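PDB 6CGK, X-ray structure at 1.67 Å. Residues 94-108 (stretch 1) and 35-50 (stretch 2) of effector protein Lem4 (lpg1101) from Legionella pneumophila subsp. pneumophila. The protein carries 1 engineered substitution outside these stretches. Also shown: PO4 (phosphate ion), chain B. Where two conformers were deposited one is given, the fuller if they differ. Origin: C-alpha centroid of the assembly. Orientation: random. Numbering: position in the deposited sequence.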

# COMPACT_ATOMS: atom_id res chain seq x y z
N SER A 94 0.14 -4.82 -5.04
CA SER A 94 0.42 -6.09 -4.39
C SER A 94 0.06 -7.24 -5.30
O SER A 94 -0.94 -7.18 -6.02
CB SER A 94 -0.37 -6.21 -3.07
OG SER A 94 -0.22 -7.50 -2.48
N ARG A 95 0.85 -8.34 -5.22
CA ARG A 95 0.46 -9.58 -5.88
C ARG A 95 -0.52 -10.42 -5.05
O ARG A 95 -0.87 -11.53 -5.49
CB ARG A 95 1.68 -10.48 -6.16
CG ARG A 95 2.85 -9.84 -6.79
CD ARG A 95 3.88 -10.89 -7.20
NE ARG A 95 5.03 -10.27 -7.84
CZ ARG A 95 6.10 -9.81 -7.18
NH1 ARG A 95 6.15 -9.90 -5.86
NH2 ARG A 95 7.10 -9.27 -7.86
N ASN A 96 -0.94 -9.93 -3.89
CA ASN A 96 -1.90 -10.65 -3.08
C ASN A 96 -3.33 -10.29 -3.52
O ASN A 96 -3.55 -9.45 -4.39
CB ASN A 96 -1.67 -10.34 -1.60
CG ASN A 96 -2.07 -11.49 -0.69
OD1 ASN A 96 -3.04 -12.18 -0.95
ND2 ASN A 96 -1.27 -11.74 0.34
N HIS A 97 -4.29 -10.97 -2.93
CA HIS A 97 -5.70 -10.82 -3.27
C HIS A 97 -6.28 -9.56 -2.66
O HIS A 97 -5.99 -9.23 -1.51
CB HIS A 97 -6.51 -11.99 -2.71
CG HIS A 97 -6.06 -13.33 -3.19
ND1 HIS A 97 -6.38 -13.81 -4.44
CD2 HIS A 97 -5.32 -14.29 -2.59
CE1 HIS A 97 -5.86 -15.02 -4.59
NE2 HIS A 97 -5.20 -15.33 -3.48
N GLU A 98 -7.13 -8.88 -3.44
CA GLU A 98 -7.80 -7.67 -2.97
C GLU A 98 -8.55 -7.92 -1.67
O GLU A 98 -8.57 -7.05 -0.77
CB GLU A 98 -8.78 -7.20 -4.03
CG GLU A 98 -9.36 -5.86 -3.68
CD GLU A 98 -10.21 -5.30 -4.79
OE1 GLU A 98 -10.15 -5.83 -5.92
OE2 GLU A 98 -10.94 -4.32 -4.53
N ASN A 99 -9.25 -9.04 -1.58
CA ASN A 99 -10.06 -9.26 -0.38
C ASN A 99 -9.22 -9.61 0.83
O ASN A 99 -9.65 -9.39 1.98
CB ASN A 99 -11.11 -10.33 -0.66
CG ASN A 99 -12.21 -9.80 -1.55
OD1 ASN A 99 -12.50 -8.59 -1.50
ND2 ASN A 99 -12.78 -10.66 -2.39
N TYR A 100 -8.03 -10.17 0.63
CA TYR A 100 -7.16 -10.40 1.78
C TYR A 100 -6.64 -9.07 2.30
O TYR A 100 -6.59 -8.83 3.52
CB TYR A 100 -6.01 -11.32 1.38
CG TYR A 100 -5.05 -11.68 2.49
CD1 TYR A 100 -5.42 -12.60 3.48
CD2 TYR A 100 -3.77 -11.10 2.55
CE1 TYR A 100 -4.53 -12.96 4.49
CE2 TYR A 100 -2.87 -11.45 3.54
CZ TYR A 100 -3.27 -12.39 4.52
OH TYR A 100 -2.38 -12.77 5.51
N ILE A 101 -6.22 -8.20 1.38
CA ILE A 101 -5.75 -6.87 1.76
C ILE A 101 -6.85 -6.11 2.49
O ILE A 101 -6.62 -5.57 3.57
CB ILE A 101 -5.23 -6.11 0.53
CG1 ILE A 101 -4.02 -6.87 -0.01
CG2 ILE A 101 -4.97 -4.61 0.92
CD1 ILE A 101 -3.52 -6.36 -1.43
N LYS A 102 -8.06 -6.06 1.92
CA LYS A 102 -9.16 -5.36 2.60
C LYS A 102 -9.45 -5.97 3.96
O LYS A 102 -9.73 -5.24 4.93
CB LYS A 102 -10.44 -5.38 1.76
CG LYS A 102 -10.34 -4.53 0.48
CD LYS A 102 -11.65 -4.56 -0.29
CE LYS A 102 -11.65 -3.60 -1.47
NZ LYS A 102 -12.93 -3.77 -2.22
N ALA A 103 -9.43 -7.31 4.05
CA ALA A 103 -9.70 -7.95 5.33
C ALA A 103 -8.72 -7.50 6.39
O ALA A 103 -9.09 -7.20 7.52
CB ALA A 103 -9.66 -9.49 5.15
N LEU A 104 -7.42 -7.52 6.07
CA LEU A 104 -6.44 -7.17 7.11
C LEU A 104 -6.58 -5.70 7.51
O LEU A 104 -6.52 -5.37 8.70
CB LEU A 104 -5.01 -7.44 6.62
CG LEU A 104 -4.57 -8.86 7.05
CD1 LEU A 104 -5.51 -9.92 6.51
CD2 LEU A 104 -3.14 -9.14 6.61
N LEU A 105 -6.76 -4.81 6.54
CA LEU A 105 -7.06 -3.41 6.90
C LEU A 105 -8.27 -3.33 7.83
O LEU A 105 -8.25 -2.60 8.84
CB LEU A 105 -7.28 -2.61 5.63
CG LEU A 105 -6.03 -2.51 4.73
CD1 LEU A 105 -6.38 -1.94 3.33
CD2 LEU A 105 -4.93 -1.68 5.40
N GLU A 106 -9.35 -4.03 7.49
CA GLU A 106 -10.54 -4.00 8.33
C GLU A 106 -10.29 -4.57 9.73
O GLU A 106 -10.80 -4.04 10.72
CB GLU A 106 -11.69 -4.74 7.64
CG GLU A 106 -12.22 -3.93 6.46
CD GLU A 106 -12.92 -4.76 5.41
OE1 GLU A 106 -13.03 -6.01 5.59
OE2 GLU A 106 -13.34 -4.15 4.40
N PHE A 107 -9.56 -5.68 9.82
CA PHE A 107 -9.23 -6.26 11.11
C PHE A 107 -8.51 -5.28 12.01
O PHE A 107 -8.60 -5.38 13.23
CB PHE A 107 -8.31 -7.50 10.94
CG PHE A 107 -8.92 -8.66 10.18
CD1 PHE A 107 -10.29 -8.86 10.10
CD2 PHE A 107 -8.07 -9.55 9.54
CE1 PHE A 107 -10.81 -9.98 9.40
CE2 PHE A 107 -8.58 -10.68 8.85
CZ PHE A 107 -9.95 -10.87 8.76
N GLU A 108 -7.73 -4.37 11.42
CA GLU A 108 -6.98 -3.38 12.17
C GLU A 108 -7.71 -2.04 12.27
O GLU A 108 -7.13 -1.07 12.77
CB GLU A 108 -5.61 -3.18 11.52
CG GLU A 108 -4.81 -4.47 11.40
CD GLU A 108 -4.16 -4.86 12.69
OE1 GLU A 108 -4.13 -4.00 13.58
OE2 GLU A 108 -3.68 -6.02 12.84
P PO4 B . 3.15 -8.33 -2.31
O1 PO4 B . 2.13 -7.47 -1.57
O2 PO4 B . 3.28 -7.99 -3.79
O3 PO4 B . 2.69 -9.77 -2.17
O4 PO4 B . 4.49 -8.24 -1.62
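Stretch 2 (35-50) EVISSPLCEALSTKAT

Stretch 2 lies mainly across the N-terminal part of stretch 1, with L45 reaching on as far as F107, as a short helix laid almost crosswise on a longer one. In stretch 1 a loop, bent at R95, reaches H97, the N-cap position, and the helix runs from 98 to 107; in stretch 2 a type I turn from V36 to S39 leads into a short helix that begins at P40, after which the chain continues as loop to T50. The two helix axes approach to 8.0 Å, and their N-to-C directions make an angle of 103°. The backbones come nearest where L45 and S46 meet N99 and Y100: N99 CA is 5.2 Å from S46 CA, and Y100 CA is 5.3 Å from L45 CA. Together the two surfaces bury 691 Å².

The turn of stretch 2 is tied by S39 N to V36 O (2.8 Å) and by S39 OG to the same V36 O (2.7 Å); S39 OG also accepts a weak capping bond from C42 N (3.4 Å). V36, I37 and C42 all lie against N96, and C42 also reaches H97 and Y100. I37, with chi1 t, brings its CD1 to 3.6 Å from N96 OD1 and 3.8 Å from R95 O. N96 OD1 accepts a hydrogen bond from H97 N at 2.6 Å and lies 3.0 Å from C42 SG.

C42 is a small bump wedged between two aromatic rings. Its SG sits over one face of Y100, 4.0 Å from the ring centroid, yet meets H97 at the ring edge, with CD2 of H97 3.8 Å from SG. One face of the H97 ring is covered instead by S46, whose CB lies 3.3 Å from the centroid and almost on the ring normal, so the imidazole lies with one face on S46 CB. Around Y100, L41 CG approaches the ring edge at CE1 (4.2 Å), V36 CG1 lies 3.7 Å from OH, and L45 CD1 lies 3.7 Å from CD1 of the tyrosine.

L45 is the main knob of the short helix. It points toward stretch 1 and enters a hollow lined by Y100, A103, L104 and F107. A103 offers only a methyl group, its CB 3.7 Å from L45 CD2, while F107 presents its ring edge, CE2 to L45 CD1 at 4.1 Å; L104 CD1 is more distant, 4.5 Å from L45 CD1.

N99 is the answering knob from stretch 1, set against the backbone from L45 to A49. Its CB is 3.3 Å from L45 O, its CG 3.1 Å from K48 O, and its ND2 3.6 Å from A49 CA. The direct hydrogen bond between the stretches runs from N99 ND2 to S46 O (3.1 Å, 152°).

Water fills remaining gaps: water 1 joins H97 NE2 (2.7 Å) to I37 O (2.7 Å), water 2 joins Y100 OH (2.9 Å) to S39 OG (3.0 Å), and water 3 joins N99 N (2.9 Å) to S46 O (2.8 Å).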

# COMPACT_ATOMS: atom_id res chain seq x y z
N GLU A 35 5.52 -16.34 1.63
CA GLU A 35 5.14 -17.21 2.73
C GLU A 35 3.71 -17.02 3.18
O GLU A 35 3.29 -17.65 4.16
CB GLU A 35 6.10 -17.06 3.91
CG GLU A 35 6.36 -15.67 4.42
CD GLU A 35 7.66 -15.63 5.22
OE1 GLU A 35 8.74 -15.61 4.60
OE2 GLU A 35 7.59 -15.64 6.47
N VAL A 36 2.92 -16.24 2.45
CA VAL A 36 1.53 -16.00 2.81
C VAL A 36 0.59 -16.24 1.63
O VAL A 36 -0.56 -16.65 1.81
CB VAL A 36 1.38 -14.57 3.36
CG1 VAL A 36 0.03 -14.00 3.01
CG2 VAL A 36 1.57 -14.59 4.88
N ILE A 37 1.05 -15.97 0.41
CA ILE A 37 0.13 -15.99 -0.73
C ILE A 37 -0.61 -17.33 -0.82
O ILE A 37 -1.82 -17.37 -1.11
CB ILE A 37 0.86 -15.65 -2.04
CG1 ILE A 37 -0.16 -15.56 -3.16
CG2 ILE A 37 1.92 -16.68 -2.38
CD1 ILE A 37 -1.09 -14.37 -2.97
N SER A 38 0.07 -18.44 -0.55
CA SER A 38 -0.54 -19.76 -0.63
C SER A 38 -1.02 -20.27 0.70
O SER A 38 -1.30 -21.47 0.83
CB SER A 38 0.44 -20.79 -1.20
OG SER A 38 0.69 -20.48 -2.55
N SER A 39 -1.07 -19.42 1.70
CA SER A 39 -1.47 -19.94 3.01
C SER A 39 -2.97 -20.17 3.05
O SER A 39 -3.73 -19.55 2.31
CB SER A 39 -1.08 -18.97 4.13
OG SER A 39 -1.73 -17.71 3.97
N PRO A 40 -3.42 -21.10 3.89
CA PRO A 40 -4.86 -21.34 4.02
C PRO A 40 -5.67 -20.07 4.28
O PRO A 40 -6.72 -19.88 3.65
CB PRO A 40 -4.92 -22.30 5.21
CG PRO A 40 -3.66 -23.12 5.05
CD PRO A 40 -2.62 -22.09 4.62
N LEU A 41 -5.20 -19.19 5.16
CA LEU A 41 -5.98 -17.99 5.51
C LEU A 41 -6.09 -17.04 4.33
O LEU A 41 -7.16 -16.47 4.07
CB LEU A 41 -5.34 -17.30 6.70
CG LEU A 41 -5.94 -15.94 7.11
CD1 LEU A 41 -7.39 -16.12 7.54
CD2 LEU A 41 -5.13 -15.30 8.24
N CYS A 42 -4.98 -16.85 3.60
CA CYS A 42 -5.01 -15.98 2.45
C CYS A 42 -5.91 -16.57 1.36
O CYS A 42 -6.75 -15.86 0.80
CB CYS A 42 -3.58 -15.77 1.98
SG CYS A 42 -3.41 -14.65 0.64
N GLU A 43 -5.80 -17.88 1.09
CA GLU A 43 -6.68 -18.49 0.11
C GLU A 43 -8.14 -18.39 0.55
O GLU A 43 -9.03 -18.12 -0.27
CB GLU A 43 -6.26 -19.94 -0.11
CG GLU A 43 -7.27 -20.70 -0.88
CD GLU A 43 -7.21 -20.42 -2.37
OE1 GLU A 43 -8.21 -20.76 -3.05
OE2 GLU A 43 -6.19 -19.84 -2.86
N ALA A 44 -8.43 -18.63 1.84
CA ALA A 44 -9.80 -18.55 2.31
C ALA A 44 -10.37 -17.13 2.16
O ALA A 44 -11.51 -16.95 1.73
CB ALA A 44 -9.88 -18.98 3.78
N LEU A 45 -9.59 -16.12 2.51
CA LEU A 45 -10.10 -14.74 2.43
C LEU A 45 -10.23 -14.26 0.98
O LEU A 45 -10.99 -13.32 0.72
CB LEU A 45 -9.21 -13.78 3.21
CG LEU A 45 -9.54 -13.75 4.71
CD1 LEU A 45 -8.40 -13.20 5.57
CD2 LEU A 45 -10.82 -12.97 4.96
N SER A 46 -9.54 -14.90 0.05
CA SER A 46 -9.47 -14.33 -1.31
C SER A 46 -10.85 -14.12 -1.92
O SER A 46 -11.06 -13.18 -2.70
CB SER A 46 -8.63 -15.27 -2.20
OG SER A 46 -9.24 -16.55 -2.40
N THR A 47 -11.80 -15.01 -1.62
CA THR A 47 -13.11 -14.95 -2.23
C THR A 47 -14.15 -14.24 -1.35
O THR A 47 -15.35 -14.29 -1.66
CB THR A 47 -13.59 -16.36 -2.56
OG1 THR A 47 -13.53 -17.19 -1.40
CG2 THR A 47 -12.69 -16.99 -3.60
N LYS A 48 -13.72 -13.62 -0.26
CA LYS A 48 -14.66 -13.02 0.70
C LYS A 48 -14.88 -11.56 0.32
O LYS A 48 -14.11 -10.65 0.70
CB LYS A 48 -14.15 -13.17 2.12
CG LYS A 48 -13.99 -14.69 2.58
CD LYS A 48 -15.22 -15.51 2.27
CE LYS A 48 -15.05 -16.98 2.72
NZ LYS A 48 -14.37 -17.80 1.65
N ALA A 49 -15.94 -11.31 -0.45
CA ALA A 49 -16.07 -10.04 -1.15
C ALA A 49 -16.88 -9.01 -0.37
O ALA A 49 -17.09 -7.90 -0.87
CB ALA A 49 -16.71 -10.27 -2.53
N THR A 50 -17.32 -9.32 0.85
CA THR A 50 -18.01 -8.32 1.66
C THR A 50 -17.38 -8.24 3.06
O THR A 50 -16.74 -9.18 3.54
CB THR A 50 -19.51 -8.63 1.82
OG1 THR A 50 -19.67 -9.80 2.61
CG2 THR A 50 -20.16 -8.86 0.47
O HOH W 1 -3.97 -17.65 -2.80
O HOH W 2 -2.09 -15.59 6.03
O HOH W 3 -9.67 -11.00 -3.70